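Local coordinates for protein prephenate dehydratase (Arthrobacter aurescens, PDB 3MWB) that probably catalyses the decarboxylating dehydration of prephenate to phenylpyruvate in phenylalanine biosynthesis, and binds L-phenylalanine at its ACT domain, at residues T91-A96 with L159-Q164; G143-D148 with P165-L170; H113-C118 with A153-P158. One frame throughout, in Å; residues are numbered along the deposited sequence.

Interaction 1: T91-A96 with L159-Q164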
ATOM      1  N   THR A  91      14.934  -1.980 -40.098  1.00 28.04           N
ATOM      2  CA  THR A  91      16.046  -2.335 -40.957  1.00 29.90           C
ATOM      3  C   THR A  91      16.481  -1.065 -41.690  1.00 29.06           C
ATOM      4  O   THR A  91      15.646  -0.370 -42.269  1.00 28.82           O
ATOM      5  CB  THR A  91      15.595  -3.411 -41.967  1.00 30.94           C
ATOM      6  OG1 THR A  91      15.236  -4.596 -41.247  1.00 34.34           O
ATOM      7  CG2 THR A  91      16.703  -3.754 -42.953  1.00 32.83           C
ATOM      8  N   PHE A  92      17.768  -0.750 -41.661  1.00 28.48           N
ATOM      9  CA  PHE A  92      18.234   0.465 -42.314  1.00 28.35           C
ATOM     10  C   PHE A  92      19.001   0.136 -43.596  1.00 28.90           C
ATOM     11  O   PHE A  92      19.805  -0.789 -43.619  1.00 30.36           O
ATOM     12  CB  PHE A  92      19.142   1.270 -41.396  1.00 27.78           C
ATOM     13  CG  PHE A  92      18.450   1.886 -40.223  1.00 28.60           C
ATOM     14  CD1 PHE A  92      17.624   3.004 -40.385  1.00 28.32           C
ATOM     15  CD2 PHE A  92      18.655   1.385 -38.939  1.00 28.51           C
ATOM     16  CE1 PHE A  92      16.985   3.591 -39.281  1.00 28.46           C
ATOM     17  CE2 PHE A  92      18.028   1.987 -37.822  1.00 28.89           C
ATOM     18  CZ  PHE A  92      17.203   3.083 -38.000  1.00 25.73           C
ATOM     19  N   VAL A  93      18.759   0.905 -44.651  1.00 28.76           N
ATOM     20  CA  VAL A  93      19.558   0.822 -45.858  1.00 29.16           C
ATOM     21  C   VAL A  93      20.279   2.149 -46.094  1.00 29.26           C
ATOM     22  O   VAL A  93      19.775   3.228 -45.728  1.00 28.07           O
ATOM     23  CB  VAL A  93      18.738   0.421 -47.113  1.00 30.04           C
ATOM     24  CG1 VAL A  93      18.135  -0.975 -46.947  1.00 31.27           C
ATOM     25  CG2 VAL A  93      17.663   1.435 -47.423  1.00 30.95           C
ATOM     26  N   LEU A  94      21.462   2.048 -46.702  1.00 29.34           N
ATOM     27  CA  LEU A  94      22.215   3.204 -47.156  1.00 30.43           C
ATOM     28  C   LEU A  94      21.958   3.376 -48.642  1.00 31.63           C
ATOM     29  O   LEU A  94      22.133   2.437 -49.432  1.00 32.36           O
ATOM     30  CB  LEU A  94      23.726   3.041 -46.882  1.00 30.90           C
ATOM     31  CG  LEU A  94      24.600   4.231 -47.342  1.00 32.28           C
ATOM     32  CD1 LEU A  94      24.467   5.427 -46.400  1.00 31.71           C
ATOM     33  CD2 LEU A  94      26.057   3.814 -47.484  1.00 32.91           C
ATOM     34  N   VAL A  95      21.563   4.583 -49.021  1.00 31.85           N
ATOM     35  CA  VAL A  95      20.985   4.821 -50.326  1.00 33.57           C
ATOM     36  C   VAL A  95      21.709   5.984 -51.024  1.00 35.07           C
ATOM     37  O   VAL A  95      22.196   6.906 -50.368  1.00 35.05           O
ATOM     38  CB  VAL A  95      19.428   5.011 -50.176  1.00 33.43           C
ATOM     39  CG1 VAL A  95      18.995   6.472 -50.216  1.00 33.64           C
ATOM     40  CG2 VAL A  95      18.675   4.181 -51.169  1.00 33.87           C
ATOM     41  N   ALA A  96      21.824   5.901 -52.347  1.00 37.40           N
ATOM     42  CA  ALA A  96      22.476   6.946 -53.158  1.00 39.19           C
ATOM     43  C   ALA A  96      22.020   6.857 -54.611  1.00 41.50           C
ATOM     44  O   ALA A  96      21.405   5.867 -55.013  1.00 42.16           O
ATOM     45  CB  ALA A  96      23.996   6.834 -53.063  1.00 39.71           C
ATOM     46  N   LEU A 159      11.490   0.330 -47.790  1.00 41.38           N
ATOM     47  CA  LEU A 159      10.297   0.758 -48.530  1.00 44.12           C
ATOM     48  C   LEU A 159      10.628   1.776 -49.625  1.00 43.79           C
ATOM     49  O   LEU A 159      10.343   1.538 -50.798  1.00 45.49           O
ATOM     50  CB  LEU A 159       9.210   1.325 -47.594  1.00 45.72           C
ATOM     51  CG  LEU A 159       7.978   1.966 -48.271  1.00 49.50           C
ATOM     52  CD1 LEU A 159       7.276   0.996 -49.237  1.00 52.10           C
ATOM     53  CD2 LEU A 159       6.969   2.525 -47.262  1.00 51.97           C
ATOM     54  N   ILE A 160      11.235   2.896 -49.236  1.00 41.85           N
ATOM     55  CA  ILE A 160      11.451   4.000 -50.167  1.00 42.35           C
ATOM     56  C   ILE A 160      12.507   3.678 -51.241  1.00 42.02           C
ATOM     57  O   ILE A 160      12.424   4.175 -52.381  1.00 43.33           O
ATOM     58  CB  ILE A 160      11.687   5.359 -49.433  1.00 42.08           C
ATOM     59  CG1 ILE A 160      11.453   6.537 -50.392  1.00 44.04           C
ATOM     60  CG2 ILE A 160      13.057   5.398 -48.740  1.00 37.82           C
ATOM     61  CD1 ILE A 160      10.940   7.788 -49.731  1.00 46.08           C
ATOM     62  N   ALA A 161      13.475   2.830 -50.887  1.00 39.90           N
ATOM     63  CA  ALA A 161      14.435   2.352 -51.862  1.00 40.13           C
ATOM     64  C   ALA A 161      13.723   1.519 -52.934  1.00 42.96           C
ATOM     65  O   ALA A 161      13.944   1.743 -54.118  1.00 44.68           O
ATOM     66  CB  ALA A 161      15.546   1.562 -51.205  1.00 38.31           C
ATOM     67  N   ALA A 162      12.851   0.597 -52.518  1.00 43.83           N
ATOM     68  CA  ALA A 162      12.090  -0.240 -53.457  1.00 46.85           C
ATOM     69  C   ALA A 162      11.145   0.554 -54.366  1.00 49.39           C
ATOM     70  O   ALA A 162      10.786   0.097 -55.448  1.00 52.35           O
ATOM     71  CB  ALA A 162      11.317  -1.323 -52.710  1.00 47.51           C
ATOM     72  N   GLU A 163      10.730   1.737 -53.923  1.00 48.94           N
ATOM     73  CA  GLU A 163       9.739   2.507 -54.678  1.00 51.53           C
ATOM     74  C   GLU A 163      10.352   3.551 -55.618  1.00 51.77           C
ATOM     75  O   GLU A 163       9.749   3.897 -56.631  1.00 54.82           O
ATOM     76  CB  GLU A 163       8.704   3.147 -53.742  1.00 51.97           C
ATOM     77  CG  GLU A 163       7.799   2.134 -53.041  1.00 53.50           C
ATOM     78  CD  GLU A 163       6.711   2.783 -52.200  1.00 56.27           C
ATOM     79  OE1 GLU A 163       7.031   3.664 -51.373  1.00 54.29           O
ATOM     80  OE2 GLU A 163       5.529   2.400 -52.354  1.00 60.21           O
ATOM     81  N   GLN A 164      11.546   4.036 -55.288  1.00 48.89           N
ATOM     82  CA  GLN A 164      12.206   5.076 -56.084  1.00 49.47           C
ATOM     83  C   GLN A 164      13.293   4.509 -57.002  1.00 49.85           C
ATOM     84  O   GLN A 164      14.336   4.049 -56.515  1.00 47.39           O
ATOM     85  CB  GLN A 164      12.794   6.177 -55.185  1.00 47.16           C
ATOM     86  CG  GLN A 164      11.779   6.935 -54.326  1.00 47.51           C
ATOM     87  CD  GLN A 164      10.653   7.581 -55.139  1.00 51.44           C
ATOM     88  OE1 GLN A 164      10.884   8.146 -56.212  1.00 53.58           O
ATOM     89  NE2 GLN A 164       9.434   7.502 -54.620  1.00 51.46           N
TER
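Val93 and Val95 meet Ala161 through methyl groups alone, where a helix lies over one face of a mixed beta sheet in an alpha/beta lobe of the periplasmic-binding-protein type II fold. Ala161 CB on helix 158-163 points at strand 93-96. Val95 CG2 lies 4.1 Å from Ala161 CB, and Val93 CG2 approaches the same Ala161 CB at 4.3 Å. The two valines stand two residues apart on the strand and therefore share one face of it, so a single small methyl group serves both. The area buried is small, and the helix stays close: Val95 CA and Ala161 CA are 7.2 Å apart. With chi1 -62°, the two methyls of Val93 straddle its backbone N. Val95 is turned away from any staggered position (chi1 101°), with CG2 on Ala161 while its other branch serves Leu144.

Further out, strand 93-96 runs between two antiparallel neighbours, 153-156 and 168-171, with Val93 and Val95 bonded through their backbones to Cys156 and Ala154. Ile160, one residue before Ala161, packs against helix 137-143, and Ala161 also reaches Val169. The helix ends at Glu163; Gln164, the first residue beyond it, still bonds through its N to Ile160 O at 3.0 Å. Ala161 and Gln164 belong to a magnesium site observed for this protein but without its metal here; Ala161 O and Gln164 O lie 3.4 Å apart, consistent with carbonyl ligation.

Interaction 2: G143-D148 with P165-L170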
ATOM      1  N   GLY A 143      15.604  13.916 -51.096  1.00 44.48           N
ATOM      2  CA  GLY A 143      16.526  15.018 -51.371  1.00 45.89           C
ATOM      3  C   GLY A 143      17.603  14.650 -52.385  1.00 46.16           C
ATOM      4  O   GLY A 143      18.074  15.505 -53.129  1.00 48.60           O
ATOM      5  N   LEU A 144      17.976  13.371 -52.424  1.00 44.15           N
ATOM      6  CA  LEU A 144      18.952  12.858 -53.395  1.00 44.84           C
ATOM      7  C   LEU A 144      18.501  12.922 -54.864  1.00 48.35           C
ATOM      8  O   LEU A 144      19.335  12.836 -55.768  1.00 49.75           O
ATOM      9  CB  LEU A 144      19.350  11.421 -53.052  1.00 42.07           C
ATOM     10  CG  LEU A 144      20.086  11.166 -51.732  1.00 39.37           C
ATOM     11  CD1 LEU A 144      20.045   9.683 -51.401  1.00 36.11           C
ATOM     12  CD2 LEU A 144      21.518  11.676 -51.779  1.00 37.69           C
ATOM     13  N   LEU A 145      17.197  13.058 -55.106  1.00 50.16           N
ATOM     14  CA  LEU A 145      16.678  13.088 -56.479  1.00 54.25           C
ATOM     15  C   LEU A 145      16.727  14.499 -57.069  1.00 58.37           C
ATOM     16  O   LEU A 145      16.354  14.714 -58.224  1.00 62.01           O
ATOM     17  CB  LEU A 145      15.254  12.522 -56.550  1.00 54.51           C
ATOM     18  CG  LEU A 145      15.065  11.052 -56.158  1.00 52.25           C
ATOM     19  CD1 LEU A 145      13.602  10.741 -55.863  1.00 51.78           C
ATOM     20  CD2 LEU A 145      15.624  10.109 -57.224  1.00 53.41           C
ATOM     21  N   GLU A 146      17.199  15.444 -56.258  1.00 58.69           N
ATOM     22  CA  GLU A 146      17.280  16.855 -56.622  1.00 62.97           C
ATOM     23  C   GLU A 146      18.657  17.169 -57.203  1.00 64.69           C
ATOM     24  O   GLU A 146      19.613  16.411 -56.998  1.00 62.52           O
ATOM     25  CB  GLU A 146      17.027  17.722 -55.382  1.00 62.17           C
ATOM     26  CG  GLU A 146      16.233  18.981 -55.648  1.00 67.13           C
ATOM     27  CD  GLU A 146      14.824  18.681 -56.133  1.00 69.50           C
ATOM     28  OE1 GLU A 146      14.316  19.440 -56.993  1.00 73.64           O
ATOM     29  OE2 GLU A 146      14.238  17.676 -55.662  1.00 66.39           O
ATOM     30  N   ASP A 147      18.752  18.288 -57.923  1.00 69.26           N
ATOM     31  CA  ASP A 147      20.022  18.746 -58.492  1.00 71.79           C
ATOM     32  C   ASP A 147      20.909  19.319 -57.395  1.00 70.37           C
ATOM     33  O   ASP A 147      20.469  20.184 -56.623  1.00 70.92           O
ATOM     34  CB  ASP A 147      19.789  19.817 -59.562  1.00 77.21           C
ATOM     35  CG  ASP A 147      18.720  19.426 -60.569  1.00 79.71           C
ATOM     36  OD1 ASP A 147      18.091  18.352 -60.410  1.00 77.09           O
ATOM     37  OD2 ASP A 147      18.504  20.208 -61.521  1.00 83.99           O
ATOM     38  N   ASP A 148      22.151  18.838 -57.336  1.00 69.15           N
ATOM     39  CA  ASP A 148      23.160  19.336 -56.389  1.00 67.94           C
ATOM     40  C   ASP A 148      22.654  19.324 -54.939  1.00 64.22           C
ATOM     41  O   ASP A 148      22.737  20.330 -54.220  1.00 65.22           O
ATOM     42  CB  ASP A 148      23.667  20.733 -56.801  1.00 72.60           C
ATOM     43  N   PRO A 165      13.063   4.559 -58.335  1.00 53.09           N
ATOM     44  CA  PRO A 165      14.039   4.030 -59.307  1.00 54.34           C
ATOM     45  C   PRO A 165      15.396   4.739 -59.217  1.00 52.82           C
ATOM     46  O   PRO A 165      16.445   4.101 -59.352  1.00 51.96           O
ATOM     47  CB  PRO A 165      13.378   4.296 -60.670  1.00 59.00           C
ATOM     48  CG  PRO A 165      11.928   4.585 -60.368  1.00 60.06           C
ATOM     49  CD  PRO A 165      11.902   5.183 -59.000  1.00 56.26           C
ATOM     50  N   GLY A 166      15.362   6.044 -58.959  1.00 52.48           N
ATOM     51  CA  GLY A 166      16.573   6.855 -58.859  1.00 52.08           C
ATOM     52  C   GLY A 166      17.377   6.591 -57.597  1.00 48.41           C
ATOM     53  O   GLY A 166      18.437   7.182 -57.394  1.00 47.91           O
ATOM     54  N   LEU A 167      16.885   5.707 -56.740  1.00 46.57           N
ATOM     55  CA  LEU A 167      17.614   5.386 -55.512  1.00 43.66           C
ATOM     56  C   LEU A 167      18.181   3.978 -55.572  1.00 43.55           C
ATOM     57  O   LEU A 167      17.471   3.001 -55.813  1.00 44.62           O
ATOM     58  CB  LEU A 167      16.751   5.576 -54.259  1.00 41.53           C
ATOM     59  CG  LEU A 167      16.174   6.943 -53.850  1.00 41.93           C
ATOM     60  CD1 LEU A 167      15.318   6.782 -52.595  1.00 40.11           C
ATOM     61  CD2 LEU A 167      17.237   8.025 -53.629  1.00 40.73           C
ATOM     62  N   ASN A 168      19.483   3.905 -55.363  1.00 42.97           N
ATOM     63  CA  ASN A 168      20.216   2.658 -55.397  1.00 43.53           C
ATOM     64  C   ASN A 168      20.650   2.302 -53.991  1.00 40.61           C
ATOM     65  O   ASN A 168      21.113   3.174 -53.258  1.00 38.99           O
ATOM     66  CB  ASN A 168      21.454   2.814 -56.281  1.00 45.91           C
ATOM     67  CG  ASN A 168      22.203   1.513 -56.456  1.00 48.00           C
ATOM     68  OD1 ASN A 168      21.614   0.510 -56.857  1.00 50.97           O
ATOM     69  ND2 ASN A 168      23.505   1.518 -56.154  1.00 46.77           N
ATOM     70  N   VAL A 169      20.492   1.031 -53.621  1.00 40.59           N
ATOM     71  CA  VAL A 169      20.915   0.546 -52.309  1.00 38.38           C
ATOM     72  C   VAL A 169      22.421   0.248 -52.310  1.00 38.74           C
ATOM     73  O   VAL A 169      22.890  -0.681 -52.983  1.00 40.30           O
ATOM     74  CB  VAL A 169      20.126  -0.713 -51.858  1.00 38.62           C
ATOM     75  CG1 VAL A 169      20.633  -1.192 -50.491  1.00 37.54           C
ATOM     76  CG2 VAL A 169      18.622  -0.425 -51.793  1.00 39.03           C
ATOM     77  N   LEU A 170      23.173   1.047 -51.561  1.00 36.96           N
ATOM     78  CA  LEU A 170      24.618   0.853 -51.446  1.00 37.74           C
ATOM     79  C   LEU A 170      24.993  -0.137 -50.352  1.00 36.67           C
ATOM     80  O   LEU A 170      25.958  -0.865 -50.494  1.00 37.56           O
ATOM     81  CB  LEU A 170      25.327   2.185 -51.208  1.00 37.45           C
ATOM     82  CG  LEU A 170      26.260   2.754 -52.283  1.00 40.91           C
ATOM     83  CD1 LEU A 170      25.895   2.350 -53.727  1.00 44.81           C
ATOM     84  CD2 LEU A 170      26.363   4.272 -52.131  1.00 41.15           C
TER
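Leu144 and Leu145, in the turn that follows helix 137-143, push their side chains against Gly166 and Leu167, on the loop that leads into edge strand 168-171 of the five-stranded sheet in this periplasmic-binding-protein-like lobe. The contact is apolar across its whole extent. Leu144 and Leu167 cross at about a right angle, and Leu167 CD2 settles over the base and one branch of its partner, 3.9 Å from Leu144 CD1 and 4.0 Å from Leu144 CB. Leu145 CD2 rests mainly on backbone, 3.8 Å from Gly166 CA, with Leu167 CD2 more distant at 4.5 Å. The close approach is possible because glycine offers no side chain in the direction that faces the leucine. The first side-chain bond of Leu145 does not aim at the loop; a chi1 of -63°, with CG beside the backbone N, lets its end come nearer.

Polar backbone bonds act within one segment. A type I beta turn runs from Gly143 to Glu146, closed by Glu146 N to Gly143 O at 3.2 Å, and it places the two consecutive leucines on the contact. Leu167 also touches Val95, so the buried part continues into the sheet, whereas Leu145 lies at the exposed margin beside Gln164.

Leu167 is the third residue of the magnesium site, which is vacant in this chain; Leu167 O lies near Gln164 O and Ala161 O.

Interaction 3: H113-C118 with A153-P158; sequences HAWAQC and AAICAP
Ile155 makes every touch between the two segments: its side chain points from strand 153-156 into the turn of chain formed by Ala114, Trp115 and Cys118. Its two branches divide the work. Ile155 CG2 meets Cys118 SG at 4.0 Å and, more loosely, Ala114 CB at 4.4 Å. The longer branch ends in Ile155 CD1, which lies 4.1 Å from Trp115 CE3, on the benzene part of the indole, and also rests near Cys118 CB. The methyl comes at the ring obliquely. A chi1 of -179° sets the indole trans to the backbone nitrogen of Trp115 and swings it back toward the isoleucine, although the first side-chain bond does not aim there. All four residues are buried, and Phe92 joins the cluster beside Ala114, Cys118 and Ile155.

Hydrogen bonds shape the helical segment rather than linking it to the strand. Cys118 N bonds to Trp115 O at 3.0 Å in a type I beta turn, which brings the cysteine round to the same side as Ala114; Cys118 is then the N-cap residue of helix 119-125. Gln117 curls back over the preceding turn, its NE2 donating to His113 O at 3.2 Å from above the carbonyl plane, with an N-H...O angle of 149°.

The indole also stacks with Tyr131. His113, Trp115 and Ala116 reach Thr68, Asn39 and Asn41 of a second subunit, so one part of the helix faces its own sheet and another reaches that subunit. Helices 112-115 and 119-125 lie in the chain between the parallel strands 107-110 and 130-133, a beta-alpha-beta crossover of the kind that builds the lobes of periplasmic-binding-protein type II folds, and the first of them packs on strand 153-156.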
ATOM      1  N   HIS A 113      17.526  10.073 -35.173  1.00 34.19           N
ATOM      2  CA  HIS A 113      17.227   8.777 -34.554  1.00 33.10           C
ATOM      3  C   HIS A 113      17.806   7.603 -35.349  1.00 32.65           C
ATOM      4  O   HIS A 113      18.262   6.616 -34.771  1.00 32.68           O
ATOM      5  CB  HIS A 113      15.712   8.612 -34.397  1.00 32.84           C
ATOM      6  CG  HIS A 113      15.102   9.565 -33.411  1.00 33.26           C
ATOM      7  ND1 HIS A 113      13.818   9.417 -32.931  1.00 32.08           N
ATOM      8  CD2 HIS A 113      15.608  10.667 -32.800  1.00 34.72           C
ATOM      9  CE1 HIS A 113      13.557  10.392 -32.076  1.00 34.62           C
ATOM     10  NE2 HIS A 113      14.625  11.165 -31.977  1.00 32.01           N
ATOM     11  N   ALA A 114      17.766   7.715 -36.674  1.00 32.38           N
ATOM     12  CA  ALA A 114      18.387   6.720 -37.548  1.00 33.06           C
ATOM     13  C   ALA A 114      19.917   6.783 -37.442  1.00 32.93           C
ATOM     14  O   ALA A 114      20.589   5.756 -37.253  1.00 32.95           O
ATOM     15  CB  ALA A 114      17.933   6.914 -38.985  1.00 33.41           C
ATOM     16  N   TRP A 115      20.456   7.994 -37.546  1.00 33.90           N
ATOM     17  CA  TRP A 115      21.896   8.200 -37.457  1.00 35.51           C
ATOM     18  C   TRP A 115      22.482   7.534 -36.224  1.00 35.51           C
ATOM     19  O   TRP A 115      23.433   6.760 -36.334  1.00 36.17           O
ATOM     20  CB  TRP A 115      22.250   9.692 -37.462  1.00 37.64           C
ATOM     21  CG  TRP A 115      23.733   9.926 -37.399  1.00 40.23           C
ATOM     22  CD1 TRP A 115      24.448  10.373 -36.326  1.00 43.15           C
ATOM     23  CD2 TRP A 115      24.686   9.682 -38.444  1.00 42.86           C
ATOM     24  NE1 TRP A 115      25.784  10.440 -36.641  1.00 46.63           N
ATOM     25  CE2 TRP A 115      25.961  10.018 -37.933  1.00 46.23           C
ATOM     26  CE3 TRP A 115      24.587   9.218 -39.764  1.00 42.11           C
ATOM     27  CZ2 TRP A 115      27.130   9.907 -38.698  1.00 48.18           C
ATOM     28  CZ3 TRP A 115      25.738   9.109 -40.518  1.00 44.09           C
ATOM     29  CH2 TRP A 115      26.995   9.462 -39.987  1.00 47.42           C
ATOM     30  N   ALA A 116      21.886   7.813 -35.065  1.00 35.88           N
ATOM     31  CA  ALA A 116      22.385   7.344 -33.769  1.00 37.38           C
ATOM     32  C   ALA A 116      22.425   5.817 -33.652  1.00 37.09           C
ATOM     33  O   ALA A 116      23.144   5.271 -32.818  1.00 39.05           O
ATOM     34  CB  ALA A 116      21.535   7.941 -32.638  1.00 38.39           C
ATOM     35  N   GLN A 117      21.637   5.138 -34.483  1.00 35.34           N
ATOM     36  CA  GLN A 117      21.574   3.676 -34.464  1.00 35.97           C
ATOM     37  C   GLN A 117      22.405   3.009 -35.545  1.00 34.27           C
ATOM     38  O   GLN A 117      22.388   1.793 -35.635  1.00 35.22           O
ATOM     39  CB  GLN A 117      20.150   3.202 -34.693  1.00 36.80           C
ATOM     40  CG  GLN A 117      19.175   3.514 -33.612  1.00 39.20           C
ATOM     41  CD  GLN A 117      17.850   2.910 -33.945  1.00 40.78           C
ATOM     42  OE1 GLN A 117      17.713   1.685 -34.001  1.00 43.32           O
ATOM     43  NE2 GLN A 117      16.866   3.757 -34.200  1.00 40.69           N
ATOM     44  N   CYS A 118      23.061   3.791 -36.397  1.00 32.43           N
ATOM     45  CA  CYS A 118      23.872   3.239 -37.480  1.00 31.41           C
ATOM     46  C   CYS A 118      25.353   3.545 -37.314  1.00 32.15           C
ATOM     47  O   CYS A 118      26.137   3.359 -38.242  1.00 31.66           O
ATOM     48  CB  CYS A 118      23.376   3.744 -38.838  1.00 31.15           C
ATOM     49  SG  CYS A 118      21.761   3.082 -39.268  1.00 30.23           S
ATOM     50  N   ALA A 153      24.588  10.582 -49.786  1.00 37.35           N
ATOM     51  CA  ALA A 153      23.892   9.366 -49.364  1.00 34.92           C
ATOM     52  C   ALA A 153      22.805   9.671 -48.329  1.00 33.63           C
ATOM     53  O   ALA A 153      22.824  10.728 -47.688  1.00 33.71           O
ATOM     54  CB  ALA A 153      24.880   8.362 -48.821  1.00 34.07           C
ATOM     55  N   ALA A 154      21.849   8.749 -48.195  1.00 32.14           N
ATOM     56  CA  ALA A 154      20.823   8.825 -47.150  1.00 31.25           C
ATOM     57  C   ALA A 154      20.643   7.463 -46.465  1.00 29.69           C
ATOM     58  O   ALA A 154      20.977   6.424 -47.030  1.00 29.29           O
ATOM     59  CB  ALA A 154      19.500   9.326 -47.719  1.00 32.26           C
ATOM     60  N   ILE A 155      20.159   7.494 -45.230  1.00 28.92           N
ATOM     61  CA  ILE A 155      19.833   6.294 -44.493  1.00 28.39           C
ATOM     62  C   ILE A 155      18.334   6.308 -44.300  1.00 29.77           C
ATOM     63  O   ILE A 155      17.771   7.261 -43.748  1.00 30.28           O
ATOM     64  CB  ILE A 155      20.559   6.237 -43.137  1.00 28.06           C
ATOM     65  CG1 ILE A 155      22.075   6.191 -43.362  1.00 27.81           C
ATOM     66  CG2 ILE A 155      20.108   5.017 -42.353  1.00 26.91           C
ATOM     67  CD1 ILE A 155      22.895   6.348 -42.086  1.00 28.61           C
ATOM     68  N   CYS A 156      17.690   5.249 -44.776  1.00 30.00           N
ATOM     69  CA  CYS A 156      16.247   5.223 -44.857  1.00 31.64           C
ATOM     70  C   CYS A 156      15.715   3.790 -44.764  1.00 32.08           C
ATOM     71  O   CYS A 156      16.488   2.852 -44.549  1.00 31.27           O
ATOM     72  CB  CYS A 156      15.822   5.860 -46.177  1.00 32.25           C
ATOM     73  SG  CYS A 156      16.509   5.001 -47.597  0.92 32.92           S
ATOM     74  N   ALA A 157      14.404   3.650 -44.945  1.00 33.85           N
ATOM     75  CA  ALA A 157      13.714   2.353 -44.971  1.00 35.34           C
ATOM     76  C   ALA A 157      13.892   1.614 -46.298  1.00 35.86           C
ATOM     77  O   ALA A 157      14.088   2.243 -47.346  1.00 36.33           O
ATOM     78  CB  ALA A 157      12.205   2.545 -44.671  1.00 37.32           C
ATOM     79  N   PRO A 158      13.846   0.270 -46.264  1.00 36.56           N
ATOM     80  CA  PRO A 158      13.799  -0.471 -47.523  1.00 37.92           C
ATOM     81  C   PRO A 158      12.610  -0.065 -48.407  1.00 40.01           C
ATOM     82  O   PRO A 158      12.732  -0.092 -49.630  1.00 40.58           O
ATOM     83  CB  PRO A 158      13.668  -1.931 -47.065  1.00 38.97           C
ATOM     84  CG  PRO A 158      14.387  -1.956 -45.766  1.00 37.11           C
ATOM     85  CD  PRO A 158      14.040  -0.633 -45.113  1.00 36.19           C
TER

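In the fold
From the N terminus, strand 93-96 comes first, and interaction 1 closes the longest loop when helix 158-163 returns to it. Interaction 3, joining 113-118 to 153-158, lies wholly within that loop. Interaction 2 starts inside both, at 143-148, and ends beyond them at 165-170, so it crosses each. All three meet on one five-stranded sheet, where strand 93-96 pairs with 153-156 through Val95 N to Ala154 O and with 168-171 through Leu94 O to Leu170 N. Interactions 1 and 3 put helices on opposite faces of it, and interaction 2 ties the turn after helix 137-143 to the loop leading into edge strand 168-171; Leu144 also reaches Ala154.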